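Local coordinates for protein BauA (Acinetobacter baumannii, PDB 6HCP) that serves as the outer-membrane receptor for ferric preacinetobactin and probably carries this iron-loaded siderophore into the periplasm by TonB-dependent transport, at residues Tyr296-Ser299 against Asp300-Ala304; Gly53-Phe57 against Leu58-Phe62. One frame throughout, in Å; residues are numbered along the deposited sequence.

Contact 1: residues Tyr296-Ser299 against Asp300-Ala304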
loop_
_atom_site.group_PDB
_atom_site.type_symbol
_atom_site.label_atom_id
_atom_site.label_comp_id
_atom_site.label_asym_id
_atom_site.label_seq_id
_atom_site.Cartn_x
_atom_site.Cartn_y
_atom_site.Cartn_z
ATOM N N TYR A 296 37.305 31.306 28.749
ATOM C CA TYR A 296 37.960 32.581 29.085
ATOM C C TYR A 296 39.166 32.783 28.173
ATOM O O TYR A 296 40.082 31.956 28.135
ATOM C CB TYR A 296 38.360 32.636 30.562
ATOM C CG TYR A 296 38.849 33.995 30.994
ATOM C CD1 TYR A 296 37.964 35.033 31.221
ATOM C CD2 TYR A 296 40.195 34.306 30.932
ATOM C CE1 TYR A 296 38.406 36.321 31.476
ATOM C CE2 TYR A 296 40.660 35.573 31.242
ATOM C CZ TYR A 296 39.760 36.588 31.499
ATOM O OH TYR A 296 40.217 37.839 31.796
ATOM N N ASP A 297 39.127 33.866 27.393
ATOM C CA ASP A 297 40.211 34.217 26.487
ATOM C C ASP A 297 41.211 35.116 27.227
ATOM O O ASP A 297 40.885 36.248 27.550
ATOM C CB ASP A 297 39.694 34.975 25.265
ATOM C CG ASP A 297 38.596 34.251 24.510
ATOM O OD1 ASP A 297 38.582 33.001 24.554
ATOM O OD2 ASP A 297 37.731 34.937 23.957
ATOM N N PHE A 298 42.382 34.571 27.559
ATOM C CA PHE A 298 43.458 35.342 28.170
ATOM C C PHE A 298 44.055 36.298 27.132
ATOM O O PHE A 298 44.428 37.406 27.456
ATOM C CB PHE A 298 44.526 34.411 28.746
ATOM C CG PHE A 298 44.082 33.675 29.984
ATOM C CD1 PHE A 298 44.110 34.287 31.229
ATOM C CD2 PHE A 298 43.650 32.360 29.907
ATOM C CE1 PHE A 298 43.683 33.613 32.363
ATOM C CE2 PHE A 298 43.251 31.677 31.048
ATOM C CZ PHE A 298 43.246 32.310 32.269
ATOM N N SER A 299 44.163 35.816 25.896
ATOM C CA SER A 299 44.687 36.540 24.758
ATOM C C SER A 299 44.245 35.794 23.501
ATOM O O SER A 299 43.640 34.730 23.613
ATOM C CB SER A 299 46.186 36.644 24.826
ATOM O OG SER A 299 46.792 35.391 24.528
ATOM N N ASP A 300 44.673 36.267 22.326
ATOM C CA ASP A 300 44.384 35.564 21.079
ATOM C C ASP A 300 45.265 34.306 20.965
ATOM O O ASP A 300 45.143 33.557 20.001
ATOM C CB ASP A 300 44.557 36.477 19.862
ATOM C CG ASP A 300 45.903 37.176 19.803
ATOM O OD1 ASP A 300 46.896 36.593 20.294
ATOM O OD2 ASP A 300 45.939 38.328 19.315
ATOM N N GLN A 301 46.140 34.059 21.952
ATOM C CA GLN A 301 47.074 32.931 21.872
ATOM C C GLN A 301 46.820 31.889 22.979
ATOM O O GLN A 301 47.531 30.889 23.051
ATOM C CB GLN A 301 48.512 33.449 21.945
ATOM C CG GLN A 301 48.948 34.182 20.687
ATOM C CD GLN A 301 50.413 33.949 20.415
ATOM O OE1 GLN A 301 51.246 34.014 21.315
ATOM N NE2 GLN A 301 50.732 33.633 19.172
ATOM N N LEU A 302 45.914 32.188 23.912
ATOM C CA LEU A 302 45.679 31.337 25.064
ATOM C C LEU A 302 44.241 31.511 25.542
ATOM O O LEU A 302 43.780 32.641 25.822
ATOM C CB LEU A 302 46.644 31.705 26.197
ATOM C CG LEU A 302 46.483 30.867 27.464
ATOM C CD1 LEU A 302 46.906 29.424 27.200
ATOM C CD2 LEU A 302 47.277 31.466 28.615
ATOM N N MET A 303 43.582 30.372 25.769
ATOM C CA MET A 303 42.237 30.362 26.327
ATOM C C MET A 303 42.105 29.181 27.290
ATOM O O MET A 303 42.783 28.173 27.138
ATOM C CB MET A 303 41.188 30.274 25.207
ATOM C CG MET A 303 41.035 28.892 24.613
ATOM S SD MET A 303 39.410 28.169 24.973
ATOM C CE MET A 303 38.376 29.372 24.144
ATOM N N ALA A 304 41.268 29.353 28.312
ATOM C CA ALA A 304 40.904 28.277 29.208
ATOM C C ALA A 304 39.438 27.917 28.970
ATOM O O ALA A 304 38.632 28.780 28.613
ATOM C CB ALA A 304 41.128 28.666 30.646
#
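Phe298 sets the edge of its ring against Ala304, CE2 lying 3.7 Å from the methyl CB, while Leu302 runs alongside, its CD2 4.0 Å from Phe298 CD2 and oblique to the ring. On one face of this ring sits Tyr296, whose CD2 is poised 3.7 Å above the plane of the Phe298 ring, over its centre. Next to Met303, Asp297 points the same way: its OD1 is 3.7 Å from Met303 CE, the thioether chain being folded back toward the carboxylate by bends at chi2 and chi3. OD1 also forms a salt bridge with Arg239 of the neighbouring strand 238-252.

The backbone behind these side chains is a tight antiparallel hairpin. Tyr296 and Ala304 form a hydrogen-bonded pair: Tyr296 N to Ala304 O and Ala304 N to Tyr296 O are both 2.9 Å. A beta bulge follows: Leu302 O accepts Ser299 N at 3.2 Å and, weakly, Phe298 N. Ser299 starts a type I turn, and with chi1 at 73° its OG accepts Gln301 N at 3.0 Å, an ST turn that supplements the weak Leu302 N to Ser299 O closure.

A detergent molecule touches Phe298 and Leu302, consistent with an apolar patch that meets lipid at the end of the barrel wall, whereas the Asp297 carboxylate, projecting from the other sheet face, is held by charge.

Contact 2: residues Gly53-Phe57 against Leu58-Phe62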
loop_
_atom_site.group_PDB
_atom_site.type_symbol
_atom_site.label_atom_id
_atom_site.label_comp_id
_atom_site.label_asym_id
_atom_site.label_seq_id
_atom_site.Cartn_x
_atom_site.Cartn_y
_atom_site.Cartn_z
ATOM N N GLY A 53 38.508 20.537 19.169
ATOM C CA GLY A 53 37.450 21.502 18.931
ATOM C C GLY A 53 36.971 21.524 17.477
ATOM O O GLY A 53 37.102 20.549 16.719
ATOM N N SER A 54 36.359 22.646 17.103
ATOM C CA SER A 54 35.683 22.767 15.823
ATOM C C SER A 54 36.691 22.759 14.671
ATOM O O SER A 54 37.623 23.530 14.633
ATOM C CB SER A 54 34.815 24.006 15.799
ATOM O OG SER A 54 34.255 24.181 14.509
ATOM N N LYS A 55 36.468 21.896 13.679
ATOM C CA LYS A 55 37.298 21.874 12.480
ATOM C C LYS A 55 36.392 21.745 11.249
ATOM O O LYS A 55 35.410 21.019 11.275
ATOM C CB LYS A 55 38.318 20.733 12.534
ATOM C CG LYS A 55 39.343 20.857 13.661
ATOM C CD LYS A 55 40.264 19.657 13.814
ATOM C CE LYS A 55 41.283 19.524 12.701
ATOM N NZ LYS A 55 42.321 20.581 12.779
ATOM N N LYS A 56 36.830 22.349 10.145
ATOM C CA LYS A 56 36.143 22.261 8.869
ATOM C C LYS A 56 36.374 20.876 8.254
ATOM O O LYS A 56 37.435 20.301 8.408
ATOM C CB LYS A 56 36.660 23.331 7.900
ATOM C CG LYS A 56 36.353 24.777 8.283
ATOM C CD LYS A 56 36.809 25.764 7.223
ATOM C CE LYS A 56 37.621 26.931 7.753
ATOM N NZ LYS A 56 36.848 27.762 8.704
ATOM N N PHE A 57 35.407 20.455 7.428
ATOM C CA PHE A 57 35.433 19.238 6.602
ATOM C C PHE A 57 36.823 18.972 6.001
ATOM O O PHE A 57 37.441 17.905 6.239
ATOM C CB PHE A 57 34.336 19.359 5.532
ATOM C CG PHE A 57 34.284 18.225 4.538
ATOM C CD1 PHE A 57 33.884 16.953 4.927
ATOM C CD2 PHE A 57 34.565 18.444 3.200
ATOM C CE1 PHE A 57 33.790 15.927 3.997
ATOM C CE2 PHE A 57 34.504 17.409 2.279
ATOM C CZ PHE A 57 34.096 16.156 2.675
ATOM N N LEU A 58 37.337 19.912 5.198
ATOM C CA LEU A 58 38.571 19.673 4.444
ATOM C C LEU A 58 39.825 19.772 5.325
ATOM O O LEU A 58 40.936 19.473 4.855
ATOM C CB LEU A 58 38.691 20.687 3.306
ATOM C CG LEU A 58 37.746 20.465 2.135
ATOM C CD1 LEU A 58 37.922 21.597 1.122
ATOM C CD2 LEU A 58 37.986 19.111 1.498
ATOM N N ASP A 59 39.661 20.210 6.567
ATOM C CA ASP A 59 40.801 20.326 7.496
ATOM C C ASP A 59 40.800 19.182 8.523
ATOM O O ASP A 59 41.555 19.222 9.483
ATOM C CB ASP A 59 40.745 21.642 8.258
ATOM C CG ASP A 59 40.928 22.869 7.383
ATOM O OD1 ASP A 59 41.595 22.740 6.348
ATOM O OD2 ASP A 59 40.357 23.925 7.737
ATOM N N THR A 60 39.871 18.230 8.391
ATOM C CA THR A 60 39.676 17.199 9.421
ATOM C C THR A 60 40.192 15.861 8.903
ATOM O O THR A 60 39.634 15.305 7.947
ATOM C CB THR A 60 38.202 17.080 9.802
ATOM O OG1 THR A 60 37.738 18.330 10.316
ATOM C CG2 THR A 60 37.964 16.012 10.851
ATOM N N PRO A 61 41.267 15.300 9.504
ATOM C CA PRO A 61 41.843 14.036 9.041
ATOM C C PRO A 61 41.139 12.830 9.679
ATOM O O PRO A 61 41.779 11.866 10.101
ATOM C CB PRO A 61 43.292 14.136 9.501
ATOM C CG PRO A 61 43.183 14.902 10.801
ATOM C CD PRO A 61 42.036 15.880 10.619
ATOM N N PHE A 62 39.810 12.886 9.642
ATOM C CA PHE A 62 38.902 11.849 10.119
ATOM C C PHE A 62 37.658 11.919 9.236
ATOM O O PHE A 62 37.424 12.964 8.607
ATOM C CB PHE A 62 38.501 12.098 11.575
ATOM C CG PHE A 62 39.637 12.063 12.561
ATOM C CD1 PHE A 62 40.132 10.859 13.027
ATOM C CD2 PHE A 62 40.251 13.233 12.969
ATOM C CE1 PHE A 62 41.249 10.831 13.845
ATOM C CE2 PHE A 62 41.349 13.202 13.802
ATOM C CZ PHE A 62 41.845 12.004 14.240
HETATM O O HOH W 1 44.207 19.066 10.534
HETATM O O HOH W 2 39.205 23.950 10.359
#
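Lys56 O is gripped by two donors from Asp59 and Thr60, which approach from opposite faces of its carbonyl plane: Asp59 N at 2.9 Å and the Thr60 hydroxyl OG1 at 2.8 Å. Neither lies on a lone pair. Chi1 of -60° leaves OG1 of Thr60 beside its own backbone N, turned back to Lys56. Thr60 N adds a longer bond of 3.3 Å to Phe57 O; the two backbone bonds wind the chain into a short 3-10 segment where strand 54-56 ends, with the Thr60 hydroxyl as an added side-chain bond.

Water bridges reinforce the turn. One water accepts Lys56 N and donates to Asp59 OD2; another donates to Asp59 O and takes only a weak bond from Lys55 NZ. Lys55 bends its chain at chi3 and chi4, bringing CE to 3.2 Å from Asp59 O. Asp59 OD2 lies beside the Lys56 methylenes, 3.7 Å from Lys56 CB, not at its ammonium; the carboxylate's salt bridge runs from OD1 to Lys473.

The apolar pair across the turn is Phe57 and Leu58, whose side chains cross at an angle, CD2 to CD2 3.9 Å.

Strand 54-56 pairs with strand 46-48, and the turn abuts the barrel wall: Lys518 NZ donates to the carbonyl oxygens of Phe57, Thr60 and Phe62, the Phe57 ring meets Phe568 edge-to-face, and Pro61 and Phe62 pack on strand 478-489.

How the contacts relate
Contact 2 comes first along the chain and belongs to the N-terminal plug, in the turn linking strand 54-56 to strand 64-68; contact 1 follows more than 200 residues later, at the tight hairpin between barrel strands 282-297 and 302-318. Their centres lie 21 Å apart, and their nearest atoms come to about 9 Å without touching. They share no sheet: 54-56 pairs with 46-48, whereas the hairpin belongs to the barrel wall. Both are on the same side of the chain's centre. Contact 1 turns the wall back on itself, whereas contact 2 lies where the plug meets other wall strands, as expected for a plugged TonB-dependent receptor.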